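Local coordinates for protein catechol 2,3-dioxygenase (Rhodococcus sp., PDB 2WL9) that probably cleaves the aromatic ring of catechols next to the paired hydroxyls, inserting dioxygen at an iron centre, in the breakdown of aromatic hydrocarbons, at residues L43-D46 / H50-V53; K139-G144 / N193-S198; D38-L43 / A97-V102. All coordinates share one frame; numbering follows the deposited sequence.

Interaction 1. Residues L43-D46 / H50-V53; sequences LRMD and HRIV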
loop_
_atom_site.group_PDB
_atom_site.type_symbol
_atom_site.label_atom_id
_atom_site.label_comp_id
_atom_site.label_asym_id
_atom_site.label_seq_id
_atom_site.Cartn_x
_atom_site.Cartn_y
_atom_site.Cartn_z
ATOM N N LEU C 43 33.623 9.235 -18.001
ATOM C CA LEU C 43 33.169 8.159 -17.134
ATOM C C LEU C 43 31.667 8.287 -16.967
ATOM O O LEU C 43 31.159 9.339 -16.615
ATOM C CB LEU C 43 33.889 8.199 -15.782
ATOM C CG LEU C 43 35.417 8.072 -15.810
ATOM C CD1 LEU C 43 36.017 8.417 -14.437
ATOM C CD2 LEU C 43 35.871 6.693 -16.270
ATOM N N ARG C 44 30.964 7.199 -17.234
ATOM C CA ARG C 44 29.506 7.182 -17.219
ATOM C C ARG C 44 29.029 6.356 -16.028
ATOM O O ARG C 44 29.614 5.316 -15.721
ATOM C CB ARG C 44 29.027 6.588 -18.547
ATOM C CG ARG C 44 27.542 6.406 -18.687
ATOM C CD ARG C 44 27.214 5.830 -20.050
ATOM N NE ARG C 44 25.806 6.022 -20.377
ATOM C CZ ARG C 44 25.066 5.173 -21.080
ATOM N NH1 ARG C 44 25.579 4.031 -21.526
ATOM N NH2 ARG C 44 23.795 5.459 -21.309
ATOM N N MET C 45 27.980 6.829 -15.348
ATOM C CA MET C 45 27.461 6.152 -14.154
ATOM C C MET C 45 26.001 5.721 -14.306
ATOM O O MET C 45 25.475 4.971 -13.468
ATOM C CB MET C 45 27.567 7.060 -12.922
ATOM C CG MET C 45 28.979 7.472 -12.532
ATOM S SD MET C 45 28.961 8.706 -11.226
ATOM C CE MET C 45 28.295 7.775 -9.843
ATOM N N ASP C 46 25.346 6.205 -15.356
ATOM C CA ASP C 46 23.907 6.003 -15.536
ATOM C C ASP C 46 23.487 6.319 -16.970
ATOM O O ASP C 46 24.314 6.276 -17.873
ATOM C CB ASP C 46 23.104 6.832 -14.518
ATOM C CG ASP C 46 23.337 8.342 -14.647
ATOM O OD1 ASP C 46 24.073 8.789 -15.553
ATOM O OD2 ASP C 46 22.773 9.093 -13.821
ATOM N N HIS C 50 27.534 11.063 -19.726
ATOM C CA HIS C 50 28.616 11.012 -18.735
ATOM C C HIS C 50 28.300 11.784 -17.453
ATOM O O HIS C 50 27.460 12.693 -17.455
ATOM C CB HIS C 50 29.919 11.570 -19.327
ATOM C CG HIS C 50 29.887 13.050 -19.548
ATOM N ND1 HIS C 50 29.338 13.619 -20.674
ATOM C CD2 HIS C 50 30.315 14.076 -18.777
ATOM C CE1 HIS C 50 29.432 14.933 -20.592
ATOM N NE2 HIS C 50 30.016 15.238 -19.448
ATOM N N ARG C 51 29.002 11.428 -16.372
ATOM C CA ARG C 51 28.986 12.233 -15.148
ATOM C C ARG C 51 30.340 12.913 -14.912
ATOM O O ARG C 51 30.427 13.906 -14.186
ATOM C CB ARG C 51 28.619 11.397 -13.909
ATOM C CG ARG C 51 27.282 10.612 -13.943
ATOM C CD ARG C 51 26.098 11.346 -14.579
ATOM N NE ARG C 51 25.636 12.496 -13.814
ATOM C CZ ARG C 51 24.415 12.650 -13.292
ATOM N NH1 ARG C 51 23.469 11.735 -13.433
ATOM N NH2 ARG C 51 24.137 13.761 -12.632
ATOM N N ILE C 52 31.395 12.361 -15.500
ATOM C CA ILE C 52 32.748 12.880 -15.309
ATOM C C ILE C 52 33.490 12.938 -16.641
ATOM O O ILE C 52 33.422 12.004 -17.438
ATOM C CB ILE C 52 33.571 12.032 -14.272
ATOM C CG1 ILE C 52 32.809 11.875 -12.948
ATOM C CG2 ILE C 52 34.947 12.668 -13.992
ATOM C CD1 ILE C 52 33.421 10.858 -11.963
ATOM N N VAL C 53 34.187 14.052 -16.860
ATOM C CA VAL C 53 35.074 14.222 -18.012
ATOM C C VAL C 53 36.501 14.183 -17.509
ATOM O O VAL C 53 36.856 14.907 -16.583
ATOM C CB VAL C 53 34.852 15.573 -18.738
ATOM C CG1 VAL C 53 35.566 15.583 -20.086
ATOM C CG2 VAL C 53 33.381 15.839 -18.941
#

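Interaction 2. Residues K139-G144 / N193-S198; sequences KFVTEG and NDRHHS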
loop_
_atom_site.group_PDB
_atom_site.type_symbol
_atom_site.label_atom_id
_atom_site.label_comp_id
_atom_site.label_asym_id
_atom_site.label_seq_id
_atom_site.Cartn_x
_atom_site.Cartn_y
_atom_site.Cartn_z
ATOM N N LYS C 139 23.344 -0.822 -9.363
ATOM C CA LYS C 139 23.632 0.374 -10.152
ATOM C C LYS C 139 24.235 1.463 -9.254
ATOM O O LYS C 139 24.559 1.204 -8.090
ATOM C CB LYS C 139 22.334 0.861 -10.807
ATOM N N PHE C 140 24.409 2.672 -9.786
ATOM C CA PHE C 140 24.752 3.814 -8.952
ATOM C C PHE C 140 23.476 4.552 -8.578
ATOM O O PHE C 140 22.474 4.481 -9.295
ATOM C CB PHE C 140 25.742 4.766 -9.653
ATOM C CG PHE C 140 27.136 4.217 -9.765
ATOM C CD1 PHE C 140 28.026 4.318 -8.697
ATOM C CD2 PHE C 140 27.561 3.588 -10.931
ATOM C CE1 PHE C 140 29.314 3.808 -8.795
ATOM C CE2 PHE C 140 28.843 3.062 -11.036
ATOM C CZ PHE C 140 29.726 3.178 -9.960
ATOM N N VAL C 141 23.515 5.229 -7.433
ATOM C CA VAL C 141 22.452 6.137 -7.019
ATOM C C VAL C 141 22.724 7.520 -7.610
ATOM O O VAL C 141 23.670 8.205 -7.199
ATOM C CB VAL C 141 22.365 6.256 -5.472
ATOM C CG1 VAL C 141 21.282 7.240 -5.081
ATOM C CG2 VAL C 141 22.114 4.892 -4.828
ATOM N N THR C 142 21.918 7.935 -8.584
ATOM C CA THR C 142 22.133 9.245 -9.204
ATOM C C THR C 142 20.851 10.014 -9.499
ATOM O O THR C 142 20.844 11.249 -9.448
ATOM C CB THR C 142 22.915 9.157 -10.538
ATOM O OG1 THR C 142 22.192 8.332 -11.463
ATOM C CG2 THR C 142 24.336 8.622 -10.335
ATOM N N GLU C 143 19.790 9.279 -9.828
ATOM C CA GLU C 143 18.538 9.850 -10.315
ATOM C C GLU C 143 17.952 10.909 -9.381
ATOM O O GLU C 143 17.484 10.600 -8.286
ATOM C CB GLU C 143 17.516 8.732 -10.565
ATOM C CG GLU C 143 16.227 9.194 -11.239
ATOM C CD GLU C 143 16.433 9.621 -12.678
ATOM O OE1 GLU C 143 16.904 8.787 -13.487
ATOM O OE2 GLU C 143 16.116 10.795 -12.999
ATOM N N GLY C 144 17.990 12.162 -9.832
ATOM C CA GLY C 144 17.498 13.293 -9.046
ATOM C C GLY C 144 18.392 13.617 -7.858
ATOM O O GLY C 144 18.021 14.404 -6.987
ATOM N N ASN C 193 18.838 18.519 -3.055
ATOM C CA ASN C 193 17.926 17.421 -3.390
ATOM C C ASN C 193 17.979 16.378 -2.276
ATOM O O ASN C 193 18.498 16.657 -1.188
ATOM C CB ASN C 193 18.286 16.794 -4.746
ATOM C CG ASN C 193 19.716 16.297 -4.802
ATOM O OD1 ASN C 193 20.175 15.583 -3.908
ATOM N ND2 ASN C 193 20.430 16.674 -5.855
ATOM N N ASP C 194 17.455 15.185 -2.553
ATOM C CA ASP C 194 17.375 14.116 -1.550
ATOM C C ASP C 194 18.733 13.565 -1.106
ATOM O O ASP C 194 18.798 12.846 -0.112
ATOM C CB ASP C 194 16.499 12.961 -2.049
ATOM C CG ASP C 194 15.007 13.196 -1.823
ATOM O OD1 ASP C 194 14.207 12.414 -2.390
ATOM O OD2 ASP C 194 14.627 14.139 -1.088
ATOM N N ARG C 195 19.811 13.869 -1.831
ATOM C CA ARG C 195 21.135 13.448 -1.375
ATOM C C ARG C 195 21.533 14.252 -0.146
ATOM O O ARG C 195 21.505 15.492 -0.178
ATOM C CB ARG C 195 22.199 13.578 -2.470
ATOM C CG ARG C 195 23.512 12.920 -2.078
ATOM C CD ARG C 195 24.575 13.033 -3.166
ATOM N NE ARG C 195 24.224 12.343 -4.413
ATOM C CZ ARG C 195 24.263 11.023 -4.598
ATOM N NH1 ARG C 195 24.614 10.199 -3.615
ATOM N NH2 ARG C 195 23.936 10.517 -5.779
ATOM N N HIS C 196 21.913 13.550 0.924
ATOM C CA HIS C 196 22.189 14.204 2.213
ATOM C C HIS C 196 22.954 15.508 2.039
ATOM O O HIS C 196 22.562 16.543 2.584
ATOM C CB HIS C 196 22.961 13.317 3.189
ATOM C CG HIS C 196 23.352 14.047 4.434
ATOM N ND1 HIS C 196 22.540 14.104 5.546
ATOM C CD2 HIS C 196 24.432 14.812 4.718
ATOM C CE1 HIS C 196 23.111 14.859 6.468
ATOM N NE2 HIS C 196 24.260 15.303 5.992
ATOM N N HIS C 197 24.063 15.432 1.310
ATOM C CA HIS C 197 24.738 16.628 0.806
ATOM C C HIS C 197 25.355 16.372 -0.568
ATOM O O HIS C 197 25.695 15.229 -0.899
ATOM C CB HIS C 197 25.768 17.182 1.810
ATOM C CG HIS C 197 26.824 16.203 2.223
ATOM N ND1 HIS C 197 28.123 16.270 1.765
ATOM C CD2 HIS C 197 26.782 15.147 3.071
ATOM C CE1 HIS C 197 28.833 15.295 2.309
ATOM N NE2 HIS C 197 28.042 14.600 3.103
ATOM N N SER C 198 25.442 17.442 -1.359
ATOM C CA SER C 198 26.139 17.463 -2.645
ATOM C C SER C 198 27.498 18.137 -2.510
ATOM O O SER C 198 28.366 17.984 -3.371
ATOM C CB SER C 198 25.331 18.261 -3.667
ATOM O OG SER C 198 24.034 17.744 -3.805
#

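Interaction 3. Residues D38-L43 / A97-V102; sequences DDRIYL and AAERRV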
loop_
_atom_site.group_PDB
_atom_site.type_symbol
_atom_site.label_atom_id
_atom_site.label_comp_id
_atom_site.label_asym_id
_atom_site.label_seq_id
_atom_site.Cartn_x
_atom_site.Cartn_y
_atom_site.Cartn_z
ATOM N N ASP C 38 40.798 13.531 -29.019
ATOM C CA ASP C 38 42.224 13.313 -28.841
ATOM C C ASP C 38 42.732 13.653 -27.438
ATOM O O ASP C 38 43.814 13.214 -27.050
ATOM C CB ASP C 38 43.015 14.087 -29.912
ATOM C CG ASP C 38 42.479 15.502 -30.144
ATOM O OD1 ASP C 38 41.327 15.803 -29.741
ATOM O OD2 ASP C 38 43.214 16.316 -30.744
ATOM N N ASP C 39 41.943 14.402 -26.667
ATOM C CA ASP C 39 42.422 14.929 -25.391
ATOM C C ASP C 39 41.602 14.544 -24.164
ATOM O O ASP C 39 41.950 14.926 -23.049
ATOM C CB ASP C 39 42.569 16.458 -25.460
ATOM C CG ASP C 39 41.233 17.184 -25.640
ATOM O OD1 ASP C 39 40.207 16.541 -25.959
ATOM O OD2 ASP C 39 41.217 18.419 -25.459
ATOM N N ARG C 40 40.523 13.796 -24.366
ATOM C CA ARG C 40 39.607 13.497 -23.270
ATOM C C ARG C 40 38.819 12.208 -23.463
ATOM O O ARG C 40 38.591 11.762 -24.585
ATOM C CB ARG C 40 38.656 14.674 -23.037
ATOM C CG ARG C 40 37.602 14.866 -24.115
ATOM C CD ARG C 40 36.939 16.225 -23.984
ATOM N NE ARG C 40 37.820 17.284 -24.467
ATOM C CZ ARG C 40 37.551 18.582 -24.378
ATOM N NH1 ARG C 40 36.417 18.996 -23.817
ATOM N NH2 ARG C 40 38.420 19.465 -24.851
ATOM N N ILE C 41 38.427 11.613 -22.341
ATOM C CA ILE C 41 37.457 10.524 -22.322
ATOM C C ILE C 41 36.458 10.812 -21.203
ATOM O O ILE C 41 36.589 11.822 -20.497
ATOM C CB ILE C 41 38.128 9.134 -22.145
ATOM C CG1 ILE C 41 38.928 9.071 -20.842
ATOM C CG2 ILE C 41 38.990 8.784 -23.364
ATOM C CD1 ILE C 41 39.306 7.666 -20.419
ATOM N N TYR C 42 35.457 9.949 -21.052
ATOM C CA TYR C 42 34.385 10.189 -20.084
ATOM C C TYR C 42 34.115 8.974 -19.205
ATOM O O TYR C 42 34.329 7.830 -19.610
ATOM C CB TYR C 42 33.076 10.588 -20.781
ATOM C CG TYR C 42 33.193 11.720 -21.779
ATOM C CD1 TYR C 42 32.843 13.025 -21.436
ATOM C CD2 TYR C 42 33.654 11.475 -23.072
ATOM C CE1 TYR C 42 32.964 14.063 -22.357
ATOM C CE2 TYR C 42 33.781 12.491 -23.991
ATOM C CZ TYR C 42 33.432 13.780 -23.635
ATOM O OH TYR C 42 33.565 14.773 -24.568
ATOM N N LEU C 43 33.623 9.235 -18.001
ATOM C CA LEU C 43 33.169 8.159 -17.134
ATOM C C LEU C 43 31.667 8.287 -16.967
ATOM O O LEU C 43 31.159 9.339 -16.615
ATOM C CB LEU C 43 33.889 8.199 -15.782
ATOM C CG LEU C 43 35.417 8.072 -15.810
ATOM C CD1 LEU C 43 36.017 8.417 -14.437
ATOM C CD2 LEU C 43 35.871 6.693 -16.270
ATOM N N ALA C 97 28.275 24.796 -25.021
ATOM C CA ALA C 97 27.280 23.892 -24.461
ATOM C C ALA C 97 27.450 22.501 -25.039
ATOM O O ALA C 97 27.486 21.524 -24.301
ATOM C CB ALA C 97 25.865 24.415 -24.700
ATOM N N ALA C 98 27.585 22.419 -26.364
ATOM C CA ALA C 98 27.849 21.150 -27.042
ATOM C C ALA C 98 29.077 20.421 -26.494
ATOM O O ALA C 98 29.077 19.195 -26.377
ATOM C CB ALA C 98 27.979 21.363 -28.549
ATOM N N GLU C 99 30.125 21.175 -26.165
ATOM C CA GLU C 99 31.337 20.596 -25.593
ATOM C C GLU C 99 31.044 19.827 -24.294
ATOM O O GLU C 99 31.428 18.657 -24.147
ATOM C CB GLU C 99 32.390 21.686 -25.352
ATOM C CG GLU C 99 33.786 21.132 -25.172
ATOM C CD GLU C 99 34.766 22.143 -24.604
ATOM O OE1 GLU C 99 34.375 23.302 -24.335
ATOM O OE2 GLU C 99 35.941 21.767 -24.424
ATOM N N ARG C 100 30.348 20.484 -23.373
ATOM C CA ARG C 100 29.946 19.887 -22.094
ATOM C C ARG C 100 28.825 18.844 -22.235
ATOM O O ARG C 100 28.454 18.187 -21.254
ATOM C CB ARG C 100 29.504 20.990 -21.121
ATOM C CG ARG C 100 30.596 21.999 -20.750
ATOM C CD ARG C 100 31.687 21.390 -19.864
ATOM N NE ARG C 100 32.564 22.442 -19.354
ATOM C CZ ARG C 100 33.764 22.746 -19.844
ATOM N NH1 ARG C 100 34.290 22.053 -20.850
ATOM N NH2 ARG C 100 34.454 23.738 -19.304
ATOM N N ARG C 101 28.311 18.688 -23.453
ATOM C CA ARG C 101 27.134 17.842 -23.771
ATOM C C ARG C 101 25.878 18.284 -23.015
ATOM O O ARG C 101 25.188 17.471 -22.381
ATOM C CB ARG C 101 27.394 16.337 -23.552
ATOM C CG ARG C 101 28.720 15.811 -24.047
ATOM C CD ARG C 101 28.918 16.050 -25.533
ATOM N NE ARG C 101 30.156 15.417 -25.965
ATOM C CZ ARG C 101 30.238 14.161 -26.388
ATOM N NH1 ARG C 101 29.148 13.401 -26.454
ATOM N NH2 ARG C 101 31.418 13.664 -26.742
ATOM N N VAL C 102 25.592 19.579 -23.094
ATOM C CA VAL C 102 24.414 20.178 -22.462
ATOM C C VAL C 102 23.729 21.116 -23.455
ATOM O O VAL C 102 24.268 21.397 -24.533
ATOM C CB VAL C 102 24.761 20.953 -21.154
ATOM C CG1 VAL C 102 25.359 20.019 -20.111
ATOM C CG2 VAL C 102 25.690 22.156 -21.435
HETATM O O HOH W 1 33.809 17.359 -23.395
#

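Interaction 1. Residues L43-D46 / H50-V53
A classic beta bulge marks the turn end of the hairpin formed by strands 40-44 and 52-56. Arg51 and Ile52 both face Leu43 across it. The carbonyl oxygen of Leu43 is gripped twice, by Arg51 N at 3.0 Å and by Ile52 N at 3.2 Å. Leu43 N returns a nearly straight bond (169°) to Ile52 O at 2.8 Å. Leu43 and Ile52 are thus an antiparallel hydrogen-bonded pair. Their side chains leave the same face of the sheet, and CB meets CB at 4.1 Å.

At the bulge the side chain of Arg51 starts toward the other arm. Its chain bends at its second and third torsions. The first part crosses Met45 at about a right angle, with Arg51 CG 3.7 Å from Met45 CB and just as near the sulfur. The rest then turns toward Asp46. Beyond the hairpin, the Arg51 guanidinium forms a salt bridge with Glu6 and donates from NE to Gly8 O, on neighbouring strand 6-14. Trp48, in the turn, makes a cation-pi contact with it. Asp46 is held as well: OD1 accepts from Trp48 N, and OD2 has Thr142 as a second partner. These partners probably fix both charged groups where they are.

The salt bridge between them is not ideally aimed. Carboxylate and guanidinium planes stand 38° apart, and Asp46 OD2 sits at the guanidinium edge, 2.8 Å from Arg51 NH1, with a weak N-H angle of 129°.

Interaction 2. Residues K139-G144 / N193-S198
Arg195 reaches from one loop to another and ends on the backbone of Val141. This is the tight part of the contact. Arg195 NH2 lies 2.7 Å from Val141 O. The oxygen is in the guanidinium plane, at its edge, but the donor stands 40° above the carbonyl plane. The N-H angle is a moderate 143°. CG is anti to the backbone N (chi1 -170°), which carries the chain out toward 139-144, and a bend at chi3 turns the guanidinium to the carbonyl.

The same group has several other partners. NE donates to Gln145 O, NH2 also to Gly146 O, and NH1 forms a salt bridge with Glu216 on strand 210-217. Backbone oxygens and a carboxylate therefore surround the guanidinium, and together they should hold its rotation. Val141 CG1 lies beside NH2 at 4.3 Å.

The other end of the contact is looser and partly exposed. Gly144 O meets Asn193 through CB, at 3.3 Å. Asn193 ND2 is 3.5 Å from that oxygen, but at a poor angle for a hydrogen bond; this amide nitrogen donates to Thr5 O instead. The oxygen of the amide turns back on its own loop. Asn193 OD1 accepts from Arg195 N at 2.7 Å, with the donor in the carbonyl plane. This bond ties the start of 193-198 to the residue that makes the main contact.

Further along the same loop, His197 packs its ring against the iron ligand His149. The contact joins the loop leading into strand 149-152 to a loop beside the metal site, and the fold of Asn193 to Arg195 is an Asx turn.

Interaction 3. Residues D38-L43 / A97-V102
Arg40 sets the edge of its guanidinium against the carboxylate of Glu99, across the gap between strand 40-44 and the end of helix 94-100. NH1 donates to Glu99 OE2 at 2.9 Å. The oxygen is met on its anti side, with the donor tilted out of the carboxylate plane, and NH2 adds a weak bond to it at 3.4 Å. The side chains cross at about a right angle, with the two planes 45° apart. Glu99 gets there in an extended chain.

The other edge of Arg40 is taken by Asp39. NE meets Asp39 OD1 and NH2 meets Asp39 OD2, a side-on grip with one bond to each oxygen. Two carboxylates thus fix the orientation of the guanidinium and should balance its charge. Arg100 lies beside Glu99 OE1, a long ion pair with no N-H aimed at the oxygen.

A water bridges Arg40, Tyr42 and the helix. It accepts from Arg40 NH1 and donates to Tyr42 OH, at 2.9 Å, and to Glu99 O, at 2.8 Å. Direct contact between Tyr42 and the helix end is weak: Arg101 NH2 donates to Tyr42 OH at 3.3 Å, with ring and guanidinium planes 67° apart. The stronger polar partners lie elsewhere, Glu37 for Tyr42 OH and Asp35 for Arg101.

Arg101 has positive phi (60°) just past the helix. Val102 N bonds to Ala97 O, and Arg101 N bonds weakly to Ala98 O, so the helix closes in a Schellman motif, joined to the strand by a salt-bridge network of Asp39, Arg40, Glu99 and Arg100.

Interactions 1 and 3 share Leu43 and both use strand 40-44, with centres 10 Å apart. His50 joins them: its CE1 packs 3.6 Å from Arg101 CG, and its ring also meets Tyr42. Interaction 2 also touches interaction 1. There Thr142 OG1 lies 2.5 Å from Asp46 OD2, a probable hydrogen bond, and Phe140 packs on Met45. Interactions 2 and 3 do not touch, their nearest atoms being about 8 Å apart. The iron, bound by His149, His212, Tyr253 and Glu263, lies about 9 Å from the side chain of Arg195 in interaction 2 and about 13 Å from that of Met45 in interaction 1.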